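Local structure of D-alanyl-D-alanine carboxypeptidase (Streptococcus pneumoniae R6, 1XP4) at residues A14-A19 against A33-E38; L96-L101 against P194-A199; T140-T145 against K162-K167; T206-E211 against N259-F264. The protein probably removes the C-terminal D-alanine from peptidoglycan precursor peptides, as a serine-type D-Ala-D-Ala carboxypeptidase of the peptidase S11 family. All coordinates share one frame; numbering follows the deposited sequence.

Contact 1 (A14-A19 against A33-E38); sequences AKHAIA and ATQPVE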
loop_
_atom_site.group_PDB
_atom_site.type_symbol
_atom_site.label_atom_id
_atom_site.label_comp_id
_atom_site.label_asym_id
_atom_site.label_seq_id
_atom_site.Cartn_x
_atom_site.Cartn_y
_atom_site.Cartn_z
ATOM N N ALA A 14 6.726 -19.230 0.510
ATOM C CA ALA A 14 5.523 -18.740 1.174
ATOM C C ALA A 14 4.350 -19.342 0.412
ATOM O O ALA A 14 4.478 -19.633 -0.777
ATOM C CB ALA A 14 5.471 -17.219 1.113
ATOM N N LYS A 15 3.218 -19.535 1.081
ATOM C CA LYS A 15 2.065 -20.127 0.417
ATOM C C LYS A 15 1.416 -19.187 -0.580
ATOM O O LYS A 15 0.915 -19.633 -1.610
ATOM C CB LYS A 15 1.018 -20.574 1.438
ATOM C CG LYS A 15 1.500 -21.665 2.362
ATOM C CD LYS A 15 0.344 -22.461 2.950
ATOM C CE LYS A 15 0.853 -23.517 3.935
ATOM N NZ LYS A 15 1.881 -24.416 3.325
ATOM N N HIS A 16 1.434 -17.891 -0.284
ATOM C CA HIS A 16 0.807 -16.903 -1.157
ATOM C C HIS A 16 1.622 -15.638 -1.205
ATOM O O HIS A 16 2.149 -15.201 -0.184
ATOM C CB HIS A 16 -0.577 -16.543 -0.634
ATOM C CG HIS A 16 -1.440 -17.730 -0.364
ATOM N ND1 HIS A 16 -2.128 -18.387 -1.360
ATOM C CD2 HIS A 16 -1.689 -18.407 0.781
ATOM C CE1 HIS A 16 -2.766 -19.420 -0.839
ATOM N NE2 HIS A 16 -2.514 -19.456 0.459
ATOM N N ALA A 17 1.703 -15.026 -2.379
ATOM C CA ALA A 17 2.464 -13.796 -2.499
ATOM C C ALA A 17 2.238 -13.097 -3.827
ATOM O O ALA A 17 1.842 -13.722 -4.813
ATOM C CB ALA A 17 3.955 -14.090 -2.311
ATOM N N ILE A 18 2.487 -11.792 -3.834
ATOM C CA ILE A 18 2.366 -10.989 -5.041
ATOM C C ILE A 18 3.223 -9.750 -4.848
ATOM O O ILE A 18 3.352 -9.239 -3.735
ATOM C CB ILE A 18 0.910 -10.540 -5.316
ATOM C CG1 ILE A 18 0.814 -9.942 -6.723
ATOM C CG2 ILE A 18 0.475 -9.497 -4.285
ATOM C CD1 ILE A 18 -0.599 -9.618 -7.170
ATOM N N ALA A 19 3.812 -9.275 -5.936
ATOM C CA ALA A 19 4.654 -8.096 -5.894
ATOM C C ALA A 19 4.203 -7.148 -6.994
ATOM O O ALA A 19 3.943 -7.581 -8.116
ATOM C CB ALA A 19 6.103 -8.499 -6.108
ATOM N N ALA A 33 -2.141 -15.787 -5.624
ATOM C CA ALA A 33 -2.433 -14.443 -5.134
ATOM C C ALA A 33 -3.900 -14.043 -5.108
ATOM O O ALA A 33 -4.214 -12.929 -4.697
ATOM C CB ALA A 33 -1.643 -13.408 -5.950
ATOM N N THR A 34 -4.796 -14.934 -5.522
ATOM C CA THR A 34 -6.222 -14.605 -5.538
ATOM C C THR A 34 -7.091 -15.292 -4.483
ATOM O O THR A 34 -8.214 -14.863 -4.227
ATOM C CB THR A 34 -6.832 -14.899 -6.907
ATOM O OG1 THR A 34 -6.426 -16.200 -7.335
ATOM C CG2 THR A 34 -6.381 -13.876 -7.918
ATOM N N GLN A 35 -6.590 -16.351 -3.866
ATOM C CA GLN A 35 -7.378 -17.041 -2.852
ATOM C C GLN A 35 -7.397 -16.261 -1.540
ATOM O O GLN A 35 -6.357 -16.056 -0.923
ATOM C CB GLN A 35 -6.804 -18.433 -2.596
ATOM C CG GLN A 35 -7.621 -19.268 -1.632
ATOM C CD GLN A 35 -6.789 -20.345 -0.960
ATOM O OE1 GLN A 35 -7.277 -21.073 -0.091
ATOM N NE2 GLN A 35 -5.520 -20.448 -1.355
ATOM N N PRO A 36 -8.579 -15.805 -1.098
ATOM C CA PRO A 36 -8.603 -15.063 0.167
ATOM C C PRO A 36 -8.070 -15.946 1.291
ATOM O O PRO A 36 -8.375 -17.131 1.349
ATOM C CB PRO A 36 -10.082 -14.735 0.345
ATOM C CG PRO A 36 -10.570 -14.599 -1.075
ATOM C CD PRO A 36 -9.903 -15.782 -1.749
ATOM N N VAL A 37 -7.261 -15.374 2.173
ATOM C CA VAL A 37 -6.695 -16.123 3.289
ATOM C C VAL A 37 -6.494 -15.174 4.463
ATOM O O VAL A 37 -6.559 -13.953 4.294
ATOM C CB VAL A 37 -5.322 -16.749 2.921
ATOM C CG1 VAL A 37 -5.487 -17.774 1.809
ATOM C CG2 VAL A 37 -4.346 -15.657 2.490
ATOM N N GLU A 38 -6.263 -15.737 5.646
ATOM C CA GLU A 38 -6.035 -14.949 6.854
ATOM C C GLU A 38 -4.826 -14.026 6.645
ATOM O O GLU A 38 -3.810 -14.445 6.080
ATOM C CB GLU A 38 -5.762 -15.874 8.043
ATOM C CG GLU A 38 -6.934 -16.723 8.525
ATOM C CD GLU A 38 -7.352 -17.817 7.551
ATOM O OE1 GLU A 38 -6.482 -18.369 6.852
ATOM O OE2 GLU A 38 -8.557 -18.143 7.501
#

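Contact 2 (L96-L101 against P194-A199); sequences LLEATL and PSSTFA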
loop_
_atom_site.group_PDB
_atom_site.type_symbol
_atom_site.label_atom_id
_atom_site.label_comp_id
_atom_site.label_asym_id
_atom_site.label_seq_id
_atom_site.Cartn_x
_atom_site.Cartn_y
_atom_site.Cartn_z
ATOM N N LEU A 96 -1.471 6.651 19.000
ATOM C CA LEU A 96 -2.056 5.351 18.691
ATOM C C LEU A 96 -1.650 4.906 17.290
ATOM O O LEU A 96 -1.352 3.734 17.056
ATOM C CB LEU A 96 -3.574 5.421 18.802
ATOM C CG LEU A 96 -4.083 5.747 20.204
ATOM C CD1 LEU A 96 -5.594 5.886 20.171
ATOM C CD2 LEU A 96 -3.651 4.651 21.174
ATOM N N LEU A 97 -1.637 5.851 16.361
ATOM C CA LEU A 97 -1.251 5.557 14.992
ATOM C C LEU A 97 0.160 4.977 14.979
ATOM O O LEU A 97 0.438 3.984 14.306
ATOM C CB LEU A 97 -1.278 6.835 14.163
ATOM C CG LEU A 97 -2.128 6.810 12.899
ATOM C CD1 LEU A 97 -1.982 8.154 12.198
ATOM C CD2 LEU A 97 -1.692 5.670 11.995
ATOM N N GLU A 98 1.050 5.610 15.726
ATOM C CA GLU A 98 2.425 5.160 15.800
ATOM C C GLU A 98 2.443 3.780 16.461
ATOM O O GLU A 98 3.105 2.865 15.975
ATOM C CB GLU A 98 3.256 6.163 16.609
ATOM C CG GLU A 98 4.741 6.184 16.270
ATOM C CD GLU A 98 5.229 7.570 15.869
ATOM O OE1 GLU A 98 4.589 8.203 15.003
ATOM O OE2 GLU A 98 6.256 8.026 16.410
ATOM N N ALA A 99 1.702 3.632 17.558
ATOM C CA ALA A 99 1.636 2.358 18.272
ATOM C C ALA A 99 1.056 1.248 17.383
ATOM O O ALA A 99 1.510 0.101 17.430
ATOM C CB ALA A 99 0.804 2.510 19.531
ATOM N N THR A 100 0.062 1.596 16.570
ATOM C CA THR A 100 -0.572 0.634 15.675
ATOM C C THR A 100 0.362 0.125 14.575
ATOM O O THR A 100 0.565 -1.079 14.428
ATOM C CB THR A 100 -1.833 1.240 14.994
ATOM O OG1 THR A 100 -2.857 1.446 15.972
ATOM C CG2 THR A 100 -2.372 0.313 13.928
ATOM N N LEU A 101 0.930 1.044 13.805
ATOM C CA LEU A 101 1.795 0.666 12.699
ATOM C C LEU A 101 3.173 0.141 13.072
ATOM O O LEU A 101 3.703 -0.742 12.403
ATOM C CB LEU A 101 1.941 1.849 11.745
ATOM C CG LEU A 101 0.658 2.253 11.016
ATOM C CD1 LEU A 101 0.855 3.573 10.298
ATOM C CD2 LEU A 101 0.279 1.161 10.037
ATOM N N PRO A 194 12.309 2.533 13.005
ATOM C CA PRO A 194 12.642 1.237 13.606
ATOM C C PRO A 194 12.287 1.215 15.095
ATOM O O PRO A 194 12.267 0.164 15.735
ATOM C CB PRO A 194 14.136 1.115 13.345
ATOM C CG PRO A 194 14.591 2.537 13.354
ATOM C CD PRO A 194 13.526 3.240 12.574
ATOM N N SER A 195 12.010 2.396 15.636
ATOM C CA SER A 195 11.611 2.556 17.037
ATOM C C SER A 195 11.100 3.979 17.200
ATOM O O SER A 195 11.538 4.892 16.498
ATOM C CB SER A 195 12.777 2.290 18.018
ATOM O OG SER A 195 13.765 3.309 18.020
ATOM N N SER A 196 10.159 4.160 18.116
ATOM C CA SER A 196 9.580 5.469 18.347
ATOM C C SER A 196 9.193 5.577 19.809
ATOM O O SER A 196 9.492 4.685 20.604
ATOM C CB SER A 196 8.353 5.653 17.450
ATOM O OG SER A 196 7.686 6.868 17.730
ATOM N N THR A 197 8.523 6.665 20.165
ATOM C CA THR A 197 8.119 6.861 21.546
ATOM C C THR A 197 6.607 6.898 21.659
ATOM O O THR A 197 5.930 7.487 20.819
ATOM C CB THR A 197 8.674 8.177 22.118
ATOM O OG1 THR A 197 9.845 8.574 21.391
ATOM C CG2 THR A 197 9.038 7.989 23.570
ATOM N N PHE A 198 6.082 6.261 22.699
ATOM C CA PHE A 198 4.645 6.236 22.928
ATOM C C PHE A 198 4.369 6.804 24.307
ATOM O O PHE A 198 4.409 6.086 25.307
ATOM C CB PHE A 198 4.100 4.813 22.859
ATOM C CG PHE A 198 2.614 4.732 23.051
ATOM C CD1 PHE A 198 1.749 5.191 22.060
ATOM C CD2 PHE A 198 2.078 4.216 24.224
ATOM C CE1 PHE A 198 0.370 5.138 22.232
ATOM C CE2 PHE A 198 0.699 4.157 24.411
ATOM C CZ PHE A 198 -0.160 4.619 23.407
ATOM N N ALA A 199 4.096 8.099 24.354
ATOM C CA ALA A 199 3.814 8.760 25.615
ATOM C C ALA A 199 4.885 8.442 26.654
ATOM O O ALA A 199 4.564 8.109 27.794
ATOM C CB ALA A 199 2.446 8.333 26.129
#

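Contact 3 (T140-T145 against K162-K167); sequences TVVNTT and KDEENK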
loop_
_atom_site.group_PDB
_atom_site.type_symbol
_atom_site.label_atom_id
_atom_site.label_comp_id
_atom_site.label_asym_id
_atom_site.label_seq_id
_atom_site.Cartn_x
_atom_site.Cartn_y
_atom_site.Cartn_z
ATOM N N THR A 140 -13.295 -10.653 3.798
ATOM C CA THR A 140 -14.058 -11.037 4.977
ATOM C C THR A 140 -13.484 -10.247 6.138
ATOM O O THR A 140 -12.385 -10.547 6.607
ATOM C CB THR A 140 -13.896 -12.520 5.306
ATOM O OG1 THR A 140 -14.459 -13.307 4.251
ATOM C CG2 THR A 140 -14.587 -12.845 6.626
ATOM N N VAL A 141 -14.218 -9.240 6.597
ATOM C CA VAL A 141 -13.745 -8.414 7.698
ATOM C C VAL A 141 -14.706 -8.442 8.870
ATOM O O VAL A 141 -15.869 -8.057 8.750
ATOM C CB VAL A 141 -13.547 -6.936 7.260
ATOM C CG1 VAL A 141 -12.942 -6.121 8.411
ATOM C CG2 VAL A 141 -12.661 -6.869 6.019
ATOM N N VAL A 142 -14.205 -8.892 10.011
ATOM C CA VAL A 142 -15.010 -8.961 11.216
ATOM C C VAL A 142 -14.461 -8.054 12.322
ATOM O O VAL A 142 -15.192 -7.687 13.248
ATOM C CB VAL A 142 -15.112 -10.415 11.722
ATOM C CG1 VAL A 142 -15.890 -11.240 10.709
ATOM C CG2 VAL A 142 -13.709 -11.010 11.951
ATOM N N ASN A 143 -13.177 -7.700 12.233
ATOM C CA ASN A 143 -12.577 -6.808 13.219
ATOM C C ASN A 143 -11.532 -5.893 12.615
ATOM O O ASN A 143 -11.120 -6.071 11.470
ATOM C CB ASN A 143 -11.988 -7.577 14.415
ATOM C CG ASN A 143 -11.103 -8.738 14.008
ATOM O OD1 ASN A 143 -10.077 -8.563 13.354
ATOM N ND2 ASN A 143 -11.496 -9.938 14.412
ATOM N N THR A 144 -11.112 -4.909 13.397
ATOM C CA THR A 144 -10.146 -3.924 12.946
ATOM C C THR A 144 -8.709 -4.254 13.263
ATOM O O THR A 144 -7.814 -3.531 12.849
ATOM C CB THR A 144 -10.420 -2.573 13.589
ATOM O OG1 THR A 144 -10.158 -2.662 14.995
ATOM C CG2 THR A 144 -11.860 -2.180 13.387
ATOM N N THR A 145 -8.476 -5.334 13.993
ATOM C CA THR A 145 -7.117 -5.683 14.389
ATOM C C THR A 145 -6.436 -6.777 13.590
ATOM O O THR A 145 -5.281 -6.638 13.203
ATOM C CB THR A 145 -7.076 -6.075 15.873
ATOM O OG1 THR A 145 -7.915 -7.214 16.083
ATOM C CG2 THR A 145 -7.587 -4.936 16.738
ATOM N N LYS A 162 -17.068 -17.378 16.366
ATOM C CA LYS A 162 -16.100 -17.219 17.442
ATOM C C LYS A 162 -14.632 -17.410 17.092
ATOM O O LYS A 162 -13.765 -16.911 17.805
ATOM C CB LYS A 162 -16.483 -18.126 18.607
ATOM C CG LYS A 162 -17.791 -17.705 19.258
ATOM C CD LYS A 162 -18.118 -18.558 20.470
ATOM C CE LYS A 162 -19.340 -18.028 21.204
ATOM N NZ LYS A 162 -19.659 -18.867 22.394
ATOM N N ASP A 163 -14.338 -18.132 16.016
ATOM C CA ASP A 163 -12.945 -18.302 15.623
ATOM C C ASP A 163 -12.657 -17.708 14.243
ATOM O O ASP A 163 -11.662 -18.054 13.607
ATOM C CB ASP A 163 -12.530 -19.777 15.662
ATOM C CG ASP A 163 -13.477 -20.676 14.906
ATOM O OD1 ASP A 163 -14.064 -20.232 13.900
ATOM O OD2 ASP A 163 -13.619 -21.846 15.314
ATOM N N GLU A 164 -13.530 -16.806 13.795
ATOM C CA GLU A 164 -13.372 -16.147 12.499
ATOM C C GLU A 164 -12.154 -15.247 12.481
ATOM O O GLU A 164 -11.744 -14.715 13.512
ATOM C CB GLU A 164 -14.582 -15.272 12.166
ATOM C CG GLU A 164 -15.771 -15.986 11.583
ATOM C CD GLU A 164 -16.403 -15.179 10.472
ATOM O OE1 GLU A 164 -15.736 -15.005 9.434
ATOM O OE2 GLU A 164 -17.553 -14.712 10.627
ATOM N N GLU A 165 -11.591 -15.069 11.295
ATOM C CA GLU A 165 -10.437 -14.201 11.109
ATOM C C GLU A 165 -10.652 -13.400 9.831
ATOM O O GLU A 165 -11.334 -13.865 8.920
ATOM C CB GLU A 165 -9.151 -15.025 11.001
ATOM C CG GLU A 165 -8.660 -15.565 12.320
ATOM C CD GLU A 165 -7.176 -15.870 12.302
ATOM O OE1 GLU A 165 -6.420 -15.054 11.722
ATOM O OE2 GLU A 165 -6.767 -16.907 12.879
ATOM N N ASN A 166 -10.094 -12.197 9.757
ATOM C CA ASN A 166 -10.263 -11.406 8.541
ATOM C C ASN A 166 -9.571 -12.149 7.411
ATOM O O ASN A 166 -8.566 -12.826 7.643
ATOM C CB ASN A 166 -9.634 -10.016 8.678
ATOM C CG ASN A 166 -10.250 -9.200 9.788
ATOM O OD1 ASN A 166 -11.404 -9.407 10.165
ATOM N ND2 ASN A 166 -9.488 -8.250 10.307
ATOM N N LYS A 167 -10.100 -12.026 6.196
ATOM C CA LYS A 167 -9.498 -12.696 5.048
ATOM C C LYS A 167 -9.396 -11.806 3.808
ATOM O O LYS A 167 -10.369 -11.166 3.409
ATOM C CB LYS A 167 -10.295 -13.950 4.696
ATOM C CG LYS A 167 -10.446 -14.926 5.837
ATOM C CD LYS A 167 -9.872 -16.286 5.476
ATOM C CE LYS A 167 -10.641 -16.948 4.344
ATOM N NZ LYS A 167 -11.764 -17.794 4.821
#

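Contact 4 (T206-E211 against N259-F264); sequences TNYMLE and NPYARF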
loop_
_atom_site.group_PDB
_atom_site.type_symbol
_atom_site.label_atom_id
_atom_site.label_comp_id
_atom_site.label_asym_id
_atom_site.label_seq_id
_atom_site.Cartn_x
_atom_site.Cartn_y
_atom_site.Cartn_z
ATOM N N THR A 206 8.203 -4.048 14.336
ATOM C CA THR A 206 8.194 -5.488 14.127
ATOM C C THR A 206 8.798 -5.754 12.759
ATOM O O THR A 206 8.979 -6.906 12.356
ATOM C CB THR A 206 6.764 -6.054 14.124
ATOM O OG1 THR A 206 5.994 -5.378 13.122
ATOM C CG2 THR A 206 6.110 -5.875 15.476
ATOM N N ASN A 207 9.094 -4.674 12.044
ATOM C CA ASN A 207 9.672 -4.766 10.713
ATOM C C ASN A 207 11.184 -4.829 10.854
ATOM O O ASN A 207 11.834 -3.815 11.101
ATOM C CB ASN A 207 9.278 -3.541 9.890
ATOM C CG ASN A 207 9.665 -3.669 8.432
ATOM O OD1 ASN A 207 10.628 -4.354 8.092
ATOM N ND2 ASN A 207 8.921 -2.997 7.562
ATOM N N TYR A 208 11.745 -6.018 10.687
ATOM C CA TYR A 208 13.181 -6.197 10.813
ATOM C C TYR A 208 14.032 -5.946 9.575
ATOM O O TYR A 208 15.191 -6.343 9.524
ATOM C CB TYR A 208 13.456 -7.583 11.379
ATOM C CG TYR A 208 13.029 -7.656 12.816
ATOM C CD1 TYR A 208 13.512 -6.736 13.739
ATOM C CD2 TYR A 208 12.145 -8.630 13.263
ATOM C CE1 TYR A 208 13.134 -6.781 15.066
ATOM C CE2 TYR A 208 11.760 -8.683 14.596
ATOM C CZ TYR A 208 12.266 -7.752 15.489
ATOM O OH TYR A 208 11.931 -7.800 16.822
HETATM N N MSE A 209 13.464 -5.275 8.581
HETATM C CA MSE A 209 14.217 -4.954 7.376
HETATM C C MSE A 209 14.553 -3.465 7.369
HETATM O O MSE A 209 15.091 -2.937 6.393
HETATM C CB MSE A 209 13.417 -5.326 6.129
HETATM C CG MSE A 209 13.309 -6.820 5.919
HETATM SE SE MSE A 209 12.189 -7.284 4.436
HETATM C CE MSE A 209 13.545 -7.405 3.078
ATOM N N LEU A 210 14.235 -2.798 8.475
ATOM C CA LEU A 210 14.498 -1.375 8.620
ATOM C C LEU A 210 15.930 -1.090 9.101
ATOM O O LEU A 210 16.691 -2.001 9.464
ATOM C CB LEU A 210 13.486 -0.754 9.593
ATOM C CG LEU A 210 12.004 -0.776 9.189
ATOM C CD1 LEU A 210 11.126 -0.226 10.315
ATOM C CD2 LEU A 210 11.814 0.053 7.921
ATOM N N GLU A 211 16.280 0.193 9.097
ATOM C CA GLU A 211 17.596 0.663 9.512
ATOM C C GLU A 211 18.026 0.194 10.900
ATOM O O GLU A 211 17.311 0.393 11.889
ATOM C CB GLU A 211 17.622 2.192 9.459
ATOM C CG GLU A 211 17.209 2.747 8.103
ATOM C CD GLU A 211 18.382 3.280 7.287
ATOM O OE1 GLU A 211 19.532 2.817 7.501
ATOM O OE2 GLU A 211 18.143 4.155 6.421
ATOM N N ASN A 259 15.381 -19.780 11.333
ATOM C CA ASN A 259 15.250 -18.415 10.847
ATOM C C ASN A 259 13.903 -17.789 11.199
ATOM O O ASN A 259 12.910 -17.951 10.484
ATOM C CB ASN A 259 15.491 -18.388 9.328
ATOM C CG ASN A 259 15.520 -16.976 8.761
ATOM O OD1 ASN A 259 15.855 -16.020 9.469
ATOM N ND2 ASN A 259 15.190 -16.841 7.473
ATOM N N PRO A 260 13.852 -17.073 12.329
ATOM C CA PRO A 260 12.629 -16.410 12.796
ATOM C C PRO A 260 12.242 -15.303 11.841
ATOM O O PRO A 260 11.107 -14.851 11.842
ATOM C CB PRO A 260 13.031 -15.859 14.161
ATOM C CG PRO A 260 14.085 -16.829 14.617
ATOM C CD PRO A 260 14.901 -17.011 13.358
ATOM N N TYR A 261 13.199 -14.877 11.026
ATOM C CA TYR A 261 12.975 -13.808 10.064
ATOM C C TYR A 261 12.707 -14.338 8.659
ATOM O O TYR A 261 12.945 -13.641 7.671
ATOM C CB TYR A 261 14.191 -12.886 10.022
ATOM C CG TYR A 261 14.757 -12.525 11.378
ATOM C CD1 TYR A 261 13.934 -12.064 12.406
ATOM C CD2 TYR A 261 16.126 -12.621 11.626
ATOM C CE1 TYR A 261 14.465 -11.708 13.650
ATOM C CE2 TYR A 261 16.665 -12.268 12.859
ATOM C CZ TYR A 261 15.833 -11.815 13.864
ATOM O OH TYR A 261 16.375 -11.475 15.083
ATOM N N ALA A 262 12.215 -15.569 8.568
ATOM C CA ALA A 262 11.913 -16.185 7.282
ATOM C C ALA A 262 11.053 -15.293 6.357
ATOM O O ALA A 262 11.305 -15.211 5.148
ATOM C CB ALA A 262 11.223 -17.527 7.514
ATOM N N ARG A 263 10.047 -14.629 6.924
ATOM C CA ARG A 263 9.163 -13.751 6.159
ATOM C C ARG A 263 9.934 -12.625 5.469
ATOM O O ARG A 263 9.583 -12.201 4.360
ATOM C CB ARG A 263 8.105 -13.135 7.078
ATOM C CG ARG A 263 8.634 -12.038 7.992
ATOM C CD ARG A 263 7.543 -11.563 8.936
ATOM N NE ARG A 263 7.148 -12.622 9.861
ATOM C CZ ARG A 263 6.121 -12.545 10.701
ATOM N NH1 ARG A 263 5.366 -11.455 10.741
ATOM N NH2 ARG A 263 5.855 -13.562 11.509
ATOM N N PHE A 264 10.974 -12.129 6.133
ATOM C CA PHE A 264 11.780 -11.061 5.560
ATOM C C PHE A 264 12.790 -11.656 4.596
ATOM O O PHE A 264 13.053 -11.096 3.533
ATOM C CB PHE A 264 12.478 -10.280 6.671
ATOM C CG PHE A 264 11.531 -9.720 7.679
ATOM C CD1 PHE A 264 10.483 -8.895 7.276
ATOM C CD2 PHE A 264 11.648 -10.052 9.025
ATOM C CE1 PHE A 264 9.563 -8.412 8.200
ATOM C CE2 PHE A 264 10.732 -9.574 9.960
ATOM C CZ PHE A 264 9.686 -8.754 9.547
#

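Contact 1 (A14-A19 against A33-E38)
Strand 17-21 belongs to the five-stranded antiparallel sheet of the penicillin-binding, beta-lactamase-like domain. Strand 26-31 pairs with it as an edge strand of the sheet, and the chain then turns back, so that residues 33-38 cross beside the start of strand 17-21. The contact is made mainly by side chains and is mostly buried. His-16 has the largest share. Its CG lies anti to the carbonyl carbon (chi1 -51°), and this turns the imidazole toward residues 35-37. Val-37 meets the ring tip to tip. Its CG1 sits over one face, 4.1 Å from the centroid of the His-16 ring and 29° off the normal, which makes a CH-pi contact. The methyl leans toward one side of the ring, with CG1 of Val-37 3.7 Å from NE2 of His-16. Gln-35 has an extended chain, its CG anti to its own backbone N, and its NE2 end approaches CE1 of His-16 obliquely. Its amide plane stands 74° from the imidazole plane. The polar anchor of the ring lies just before the second segment: ND1 of His-16 is hydrogen-bonded to the backbone O of Asp-32. That bond limits the rotation of the ring, whose face meets Val-37. Further along the strand, Ala-33 packs on Ile-18 and on the carbonyl of Ala-17. Ile-18 also packs on Ala-170, Tyr-171 and Ala-174 of helix 170-183, so Ala-33 joins the layer between sheet and helix. There CB of Ala-33 lies 3.9 Å from CB of Ile-18 and 3.7 Å from the backbone O of Ala-17.

Contact 2 (L96-L101 against P194-A199)
The backbone O of Leu-96 is gripped twice, both times by Thr-100 one helical turn on. Thr-100 N gives the regular helix bond, at 2.6 Å from Leu-96 O. The hydroxyl of the same residue adds a second, with Thr-100 OG1 2.9 Å from Leu-96 O. The bond turns the threonine hydroxyl back onto its own helix; OG1 stands 46° out of the carbonyl plane. Across the contact the packing is largely apolar. Phe-198, with CG anti to its backbone N (chi1 -178°), sends its ring from the strand to the helix. Ala-99 CB touches the ring obliquely, 3.8 Å from Phe-198 CE1. Leu-96 crosses it at a slant, with CD2 4.1 Å from Phe-198 CZ. The backbone N of Leu-96 lies at the ring edge. The pairing joins helix 93-103 of the helical part of the penicillin-binding fold to strand 195-198, one arm of a two-stranded antiparallel hairpin with 201-204. The axes of 96-101 and 195-198 come within 8.5 Å, their N-to-C directions 139° apart. Tyr-91 stacks on the Phe-198 ring from outside the two segments. At the other end of the contact, Glu-98 bends at chi2 and brings its carboxylate beside the Ser-196 side chain. Its CG lies 3.8 Å from Ser-196 CB. The charge on Glu-98 is met by Lys-193, whose NZ forms a salt bridge with OE2.

Contact 3 (T140-T145 against K162-K167)
Asn-166, Thr-140 and Val-142 bury the most surface where two irregular chain stretches meet between helix 120-133 and strand 167-168 of the penicillin-binding fold. A single antiparallel bridge closes one end, and a side-chain amide clamps the other. In the bridge, Thr-140 and Lys-167 form a hydrogen-bonded pair. Thr-140 N lies 3.0 Å from Lys-167 O, and Lys-167 N lies 2.8 Å from Thr-140 O. Both donors lie in the carbonyl plane, on a lone pair. Asn-166 sets the clamp. Its CG is anti to the carbonyl carbon (chi1 -61°), which leads the amide along the opposing backbone. OD1 takes two N-H groups. One comes from Val-142 N at 2.9 Å from Asn-166 OD1, nearly straight but 29° above the carbonyl plane. The other comes from Asn-143 N, 3.2 Å from Asn-166 OD1, in the plane and on a lone pair. ND2 of Asn-166 gives to the backbone O of Asn-143 and also bonds Thr-43 OG1. Four bonds therefore fix the flip and rotation of this buried amide. Thr-43 lies between Ser-41 and Lys-44, the predicted acyl-ester and proton-acceptor residues, so the clamp ties this loop to the catalytic helix start. Asn-143 OD1 accepts from the backbone N of Gly-146. Thr-140 and Val-142 both touch the carboxylate of Glu-164, Thr-140 crossing it at about a right angle and Val-142 obliquely. OE2 of Glu-164 is also hydrogen-bonded to Lys-161 N. Thr-140 CG2 lies 3.7 Å from Glu-164 OE1, and Val-142 CG1 lies 3.9 Å from Glu-164 OE2.

Contact 4 (T206-E211 against N259-F264)
Phe-264 is the tight part of this contact, and the Tyr-208 and Tyr-261 pair is the loose one. The buried Phe-264 ring, on the first turn of helix 262-277, lies against the 206-209 backbone. Tyr-208 N sits over one face, 3.6 Å from Phe-264 CZ. Arg-263 CG covers the opposite face. Tyr-208 CB presses on the ring at 3.7 Å from Phe-264 CE2. Selenomethionine Met-209 crosses Phe-264 obliquely, with CG of Met-209 3.6 Å from Phe-264 CB. Its SE makes an oblique Met-aromatic contact, 4.9 Å from the centroid of the Phe-264 ring. An Asx turn shapes this loop: Asn-207 OD1 accepts from Met-209 N at 3.0 Å, in the carbonyl plane.

The tyrosines are both partly exposed. The Tyr-208 and Tyr-261 rings meet obliquely, centroids 5.4 Å apart and planes at 58°. CD2 of Tyr-208 only brushes CE1 of Tyr-261, at 3.9 Å. Tyr-261 is the N-cap residue of the helix.

OG1 of Thr-206 and OG1 of Thr-225 are hydrogen-bonded, next to Lys-224, the predicted substrate-binding residue. The arrangement thus packs a helix start and a loop beside strand 220-228, which carries what is probably the KTG motif of the active site.

How the contacts relate
Contacts 2, 3 and 4 lie round the predicted catalytic centre; contact 1 is farther off. The side chain of Asn-143 in contact 3 is about 8 Å from that of Lys-44, and that of Ala-99 in contact 2 about 9 Å from it. The side chain of Thr-206 in contact 4 is about 5 Å from those of Ser-104 and Lys-224, and about 4 Å from a bound sulfate, probably from the crystallisation liquor. Contact 1 touches contact 3, where Glu-38 packs on Lys-167 and Glu-165. Contacts 2 and 4 meet through Pro-194, on Leu-210 and Glu-211. The centres of contacts 1 and 2 are about 28 Å apart.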